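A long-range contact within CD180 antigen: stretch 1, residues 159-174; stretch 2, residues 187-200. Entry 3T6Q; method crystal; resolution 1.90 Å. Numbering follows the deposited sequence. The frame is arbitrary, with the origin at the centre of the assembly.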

# COMPACT_ATOMS: atom_id res chain seq x y z
N ASP A 159 3.20 3.34 -16.66
CA ASP A 159 2.18 2.41 -16.22
C ASP A 159 1.82 2.62 -14.74
O ASP A 159 2.67 2.45 -13.86
CB ASP A 159 2.69 1.00 -16.48
CG ASP A 159 1.61 -0.08 -16.30
OD1 ASP A 159 0.93 -0.11 -15.25
OD2 ASP A 159 1.44 -0.91 -17.23
N PHE A 160 0.56 2.99 -14.49
CA PHE A 160 0.07 3.24 -13.15
C PHE A 160 -1.06 2.26 -12.77
O PHE A 160 -1.90 2.60 -11.95
CB PHE A 160 -0.47 4.66 -13.03
CG PHE A 160 0.56 5.76 -13.16
CD1 PHE A 160 1.30 6.20 -12.05
CD2 PHE A 160 0.71 6.45 -14.37
CE1 PHE A 160 2.22 7.27 -12.17
CE2 PHE A 160 1.62 7.51 -14.50
CZ PHE A 160 2.36 7.93 -13.40
N GLN A 161 -1.07 1.06 -13.36
CA GLN A 161 -2.18 0.11 -13.12
C GLN A 161 -2.42 -0.08 -11.60
O GLN A 161 -1.48 -0.26 -10.86
CB GLN A 161 -1.83 -1.25 -13.74
CG GLN A 161 -2.87 -2.32 -13.38
CD GLN A 161 -2.88 -3.55 -14.29
OE1 GLN A 161 -3.32 -4.62 -13.87
NE2 GLN A 161 -2.45 -3.39 -15.52
N ASN A 162 -3.68 -0.03 -11.14
CA ASN A 162 -3.95 -0.32 -9.72
C ASN A 162 -3.35 0.71 -8.73
O ASN A 162 -2.60 0.35 -7.82
CB ASN A 162 -3.52 -1.76 -9.37
CG ASN A 162 -4.02 -2.22 -8.00
OD1 ASN A 162 -5.11 -1.83 -7.55
ND2 ASN A 162 -3.26 -3.08 -7.36
N ASN A 163 -3.70 1.99 -8.88
CA ASN A 163 -3.23 3.04 -7.96
C ASN A 163 -4.44 3.83 -7.49
O ASN A 163 -5.55 3.36 -7.60
CB ASN A 163 -2.14 3.91 -8.63
CG ASN A 163 -0.73 3.35 -8.43
OD1 ASN A 163 -0.20 3.38 -7.32
ND2 ASN A 163 -0.13 2.80 -9.47
N ALA A 164 -4.22 5.00 -6.91
CA ALA A 164 -5.27 5.75 -6.30
C ALA A 164 -5.45 7.06 -7.05
O ALA A 164 -5.68 8.11 -6.46
CB ALA A 164 -4.92 6.03 -4.84
N ILE A 165 -5.29 7.02 -8.37
CA ILE A 165 -5.44 8.29 -9.13
C ILE A 165 -6.92 8.54 -9.41
O ILE A 165 -7.61 7.69 -9.99
CB ILE A 165 -4.62 8.24 -10.44
CG1 ILE A 165 -3.14 8.12 -10.11
CG2 ILE A 165 -4.85 9.50 -11.32
CD1 ILE A 165 -2.35 7.35 -11.12
N HIS A 166 -7.42 9.72 -9.05
CA HIS A 166 -8.82 10.00 -9.27
C HIS A 166 -9.09 11.21 -10.13
O HIS A 166 -10.26 11.51 -10.44
CB HIS A 166 -9.59 10.08 -7.95
CG HIS A 166 -9.18 11.22 -7.03
ND1 HIS A 166 -8.11 11.15 -6.19
CD2 HIS A 166 -9.78 12.48 -6.80
CE1 HIS A 166 -8.01 12.31 -5.49
NE2 HIS A 166 -9.04 13.12 -5.86
N TYR A 167 -8.03 11.91 -10.51
CA TYR A 167 -8.15 13.18 -11.22
C TYR A 167 -6.93 13.43 -12.10
O TYR A 167 -5.81 13.16 -11.70
CB TYR A 167 -8.29 14.36 -10.24
CG TYR A 167 -8.72 15.65 -10.89
CD1 TYR A 167 -10.05 15.87 -11.24
CD2 TYR A 167 -7.79 16.66 -11.15
CE1 TYR A 167 -10.45 17.06 -11.84
CE2 TYR A 167 -8.18 17.86 -11.74
CZ TYR A 167 -9.50 18.04 -12.08
OH TYR A 167 -9.87 19.23 -12.66
N LEU A 168 -7.18 13.95 -13.30
CA LEU A 168 -6.09 14.31 -14.20
C LEU A 168 -6.22 15.81 -14.50
O LEU A 168 -7.26 16.27 -15.01
CB LEU A 168 -6.17 13.48 -15.47
CG LEU A 168 -6.15 11.94 -15.40
CD1 LEU A 168 -6.46 11.34 -16.78
CD2 LEU A 168 -4.79 11.47 -14.97
N SER A 169 -5.19 16.59 -14.17
CA SER A 169 -5.32 18.05 -14.32
C SER A 169 -4.50 18.47 -15.52
O SER A 169 -3.70 17.68 -16.03
CB SER A 169 -4.80 18.76 -13.07
OG SER A 169 -3.38 18.61 -13.02
N LYS A 170 -4.67 19.72 -15.97
CA LYS A 170 -3.79 20.30 -16.99
C LYS A 170 -2.31 20.20 -16.64
O LYS A 170 -1.47 19.81 -17.46
CB LYS A 170 -4.12 21.79 -17.16
CG LYS A 170 -5.34 22.10 -18.02
CD LYS A 170 -5.55 23.61 -18.07
CE LYS A 170 -6.33 24.02 -19.30
NZ LYS A 170 -6.34 25.50 -19.39
N GLU A 171 -1.99 20.55 -15.40
CA GLU A 171 -0.61 20.50 -14.90
C GLU A 171 -0.03 19.10 -14.97
O GLU A 171 1.11 18.92 -15.44
CB GLU A 171 -0.59 20.97 -13.45
CG GLU A 171 0.63 21.77 -13.09
CD GLU A 171 0.31 22.83 -12.06
OE1 GLU A 171 -0.06 22.45 -10.92
OE2 GLU A 171 0.44 24.03 -12.38
N ASP A 172 -0.80 18.12 -14.52
CA ASP A 172 -0.42 16.69 -14.66
C ASP A 172 -0.06 16.36 -16.09
O ASP A 172 0.99 15.77 -16.37
CB ASP A 172 -1.59 15.77 -14.25
CG ASP A 172 -1.96 15.88 -12.77
OD1 ASP A 172 -1.09 16.34 -11.99
OD2 ASP A 172 -3.11 15.48 -12.39
N MET A 173 -0.98 16.70 -16.99
CA MET A 173 -0.81 16.39 -18.41
C MET A 173 0.37 17.15 -19.03
O MET A 173 1.08 16.59 -19.86
CB MET A 173 -2.12 16.62 -19.21
CG MET A 173 -3.32 15.79 -18.73
SD MET A 173 -2.95 14.01 -18.58
CE MET A 173 -2.31 13.67 -20.19
N SER A 174 0.61 18.40 -18.62
CA SER A 174 1.75 19.13 -19.21
C SER A 174 3.11 18.55 -18.80
O SER A 174 4.07 18.67 -19.52
CB SER A 174 1.67 20.64 -18.97
OG SER A 174 1.72 20.90 -17.59
N ASN A 187 -5.36 1.61 -16.00
CA ASN A 187 -6.21 0.47 -15.61
C ASN A 187 -6.31 0.38 -14.09
O ASN A 187 -5.30 0.42 -13.43
CB ASN A 187 -5.59 -0.84 -16.15
CG ASN A 187 -6.41 -2.09 -15.83
OD1 ASN A 187 -7.58 -2.00 -15.44
ND2 ASN A 187 -5.81 -3.26 -15.99
N GLY A 188 -7.52 0.28 -13.54
CA GLY A 188 -7.66 0.08 -12.09
C GLY A 188 -7.44 1.36 -11.31
O GLY A 188 -7.06 1.31 -10.15
N ASN A 189 -7.63 2.52 -11.95
CA ASN A 189 -7.70 3.79 -11.22
C ASN A 189 -9.08 4.40 -11.49
O ASN A 189 -9.47 4.60 -12.64
CB ASN A 189 -6.63 4.77 -11.75
CG ASN A 189 -5.21 4.38 -11.32
OD1 ASN A 189 -4.74 4.80 -10.26
ND2 ASN A 189 -4.56 3.53 -12.09
N ASP A 190 -9.78 4.76 -10.44
CA ASP A 190 -11.12 5.26 -10.63
C ASP A 190 -11.09 6.78 -10.89
O ASP A 190 -11.08 7.59 -9.97
CB ASP A 190 -12.03 4.90 -9.47
CG ASP A 190 -13.50 5.19 -9.77
OD1 ASP A 190 -13.92 5.12 -10.98
OD2 ASP A 190 -14.22 5.48 -8.81
N ILE A 191 -11.06 7.13 -12.18
CA ILE A 191 -10.98 8.53 -12.57
C ILE A 191 -12.37 9.15 -12.43
O ILE A 191 -13.30 8.72 -13.09
CB ILE A 191 -10.47 8.72 -14.02
CG1 ILE A 191 -9.19 7.92 -14.24
CG2 ILE A 191 -10.24 10.21 -14.32
CD1 ILE A 191 -7.94 8.48 -13.59
N ALA A 192 -12.49 10.12 -11.53
CA ALA A 192 -13.74 10.83 -11.31
C ALA A 192 -13.80 12.20 -11.99
O ALA A 192 -14.88 12.72 -12.17
CB ALA A 192 -14.07 10.95 -9.82
N GLY A 193 -12.67 12.75 -12.43
CA GLY A 193 -12.71 14.03 -13.16
C GLY A 193 -11.46 14.23 -13.97
O GLY A 193 -10.40 13.72 -13.64
N ILE A 194 -11.59 14.99 -15.05
CA ILE A 194 -10.47 15.40 -15.90
C ILE A 194 -10.67 16.92 -16.14
O ILE A 194 -11.77 17.37 -16.47
CB ILE A 194 -10.47 14.63 -17.25
CG1 ILE A 194 -10.24 13.11 -16.99
CG2 ILE A 194 -9.36 15.16 -18.17
CD1 ILE A 194 -10.30 12.26 -18.24
N GLU A 195 -9.62 17.69 -15.91
CA GLU A 195 -9.72 19.15 -16.02
C GLU A 195 -9.98 19.51 -17.48
O GLU A 195 -9.24 19.04 -18.34
CB GLU A 195 -8.42 19.81 -15.57
CG GLU A 195 -8.60 21.30 -15.28
CD GLU A 195 -7.35 22.01 -14.79
OE1 GLU A 195 -7.43 23.24 -14.62
OE2 GLU A 195 -6.28 21.38 -14.60
N PRO A 196 -11.04 20.30 -17.77
CA PRO A 196 -11.27 20.72 -19.15
C PRO A 196 -10.02 21.33 -19.74
O PRO A 196 -9.36 22.14 -19.08
CB PRO A 196 -12.37 21.78 -19.00
CG PRO A 196 -13.17 21.26 -17.85
CD PRO A 196 -12.11 20.77 -16.88
N GLY A 197 -9.64 20.91 -20.93
CA GLY A 197 -8.45 21.43 -21.57
C GLY A 197 -7.21 20.61 -21.35
O GLY A 197 -6.21 20.81 -22.06
N ALA A 198 -7.26 19.67 -20.40
CA ALA A 198 -6.08 18.85 -20.08
C ALA A 198 -5.59 18.02 -21.24
O ALA A 198 -4.39 17.74 -21.34
CB ALA A 198 -6.33 17.95 -18.84
N PHE A 199 -6.49 17.64 -22.15
CA PHE A 199 -6.09 16.83 -23.30
C PHE A 199 -6.00 17.55 -24.65
O PHE A 199 -5.82 16.90 -25.68
CB PHE A 199 -7.01 15.61 -23.40
CG PHE A 199 -6.62 14.51 -22.45
CD1 PHE A 199 -5.85 13.44 -22.90
CD2 PHE A 199 -6.94 14.61 -21.10
CE1 PHE A 199 -5.47 12.45 -22.02
CE2 PHE A 199 -6.56 13.61 -20.22
CZ PHE A 199 -5.83 12.53 -20.69
N ASP A 200 -6.06 18.88 -24.62
CA ASP A 200 -5.93 19.69 -25.84
C ASP A 200 -4.69 19.29 -26.58
O ASP A 200 -3.60 19.25 -26.01
CB ASP A 200 -5.87 21.18 -25.52
CG ASP A 200 -7.23 21.75 -25.13
OD1 ASP A 200 -8.26 21.02 -25.10
OD2 ASP A 200 -7.27 22.96 -24.84
O HOH W 1 -7.84 -1.35 -8.83
O HOH W 2 -8.53 3.92 -7.83
O HOH W 3 -9.16 24.99 -20.98
O HOH W 4 -3.91 22.17 -13.71

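What sets the two stretches side by side? A short parallel pairing does so, Y167 beside G193 and L168 beside I194. L168 N donates to G193 O (3.2 Å) and E195 N to L168 O (2.9 Å), while just before them A192 N donates to H166 O (2.8 Å). G193 leaves a hollow on its face of the sheet, and the Y167 ring leans into it: Y167 CD1 lies 3.2 Å from G193 O. A CB on G193 would sit tight against that same CD1.

How does N189 fill the loop of stretch 1? Its side chain points toward that loop and plugs it, using both ends of the amide. N189 ND2 donates to F160 O (2.8 Å), and N189 OD1 accepts from I165 N (3.0 Å) and, weakly, from N163 N (3.3 Å). An asparagine suits a buried site lined by backbone donors and acceptors, since one short side chain answers both. Nearby, N162 N donates to N187 O (2.8 Å).

Which bumps pack on the apolar side? L168 and I194 share a face of the sheet, with L168 CD1 4.2 Å from I194 CG1. L168 CD1 also meets the edge of the F199 ring, 4.1 Å from F199 CE2, and I191 CD1 approaches L168 CG at 4.3 Å. M173 covers one face of that ring, its CE 3.7 Å from F199 CZ, and its CG packs 3.7 Å from A198 CB; the small alanine lets the helix come close.

What fastens the helix start? The extended E195 side chain reaches the first turn, where K170 N donates to E195 OE2 (2.7 Å). The K170 chain then runs along the turn, its CE 4.0 Å from G197 CA; a CB on G197 would clash with that CE.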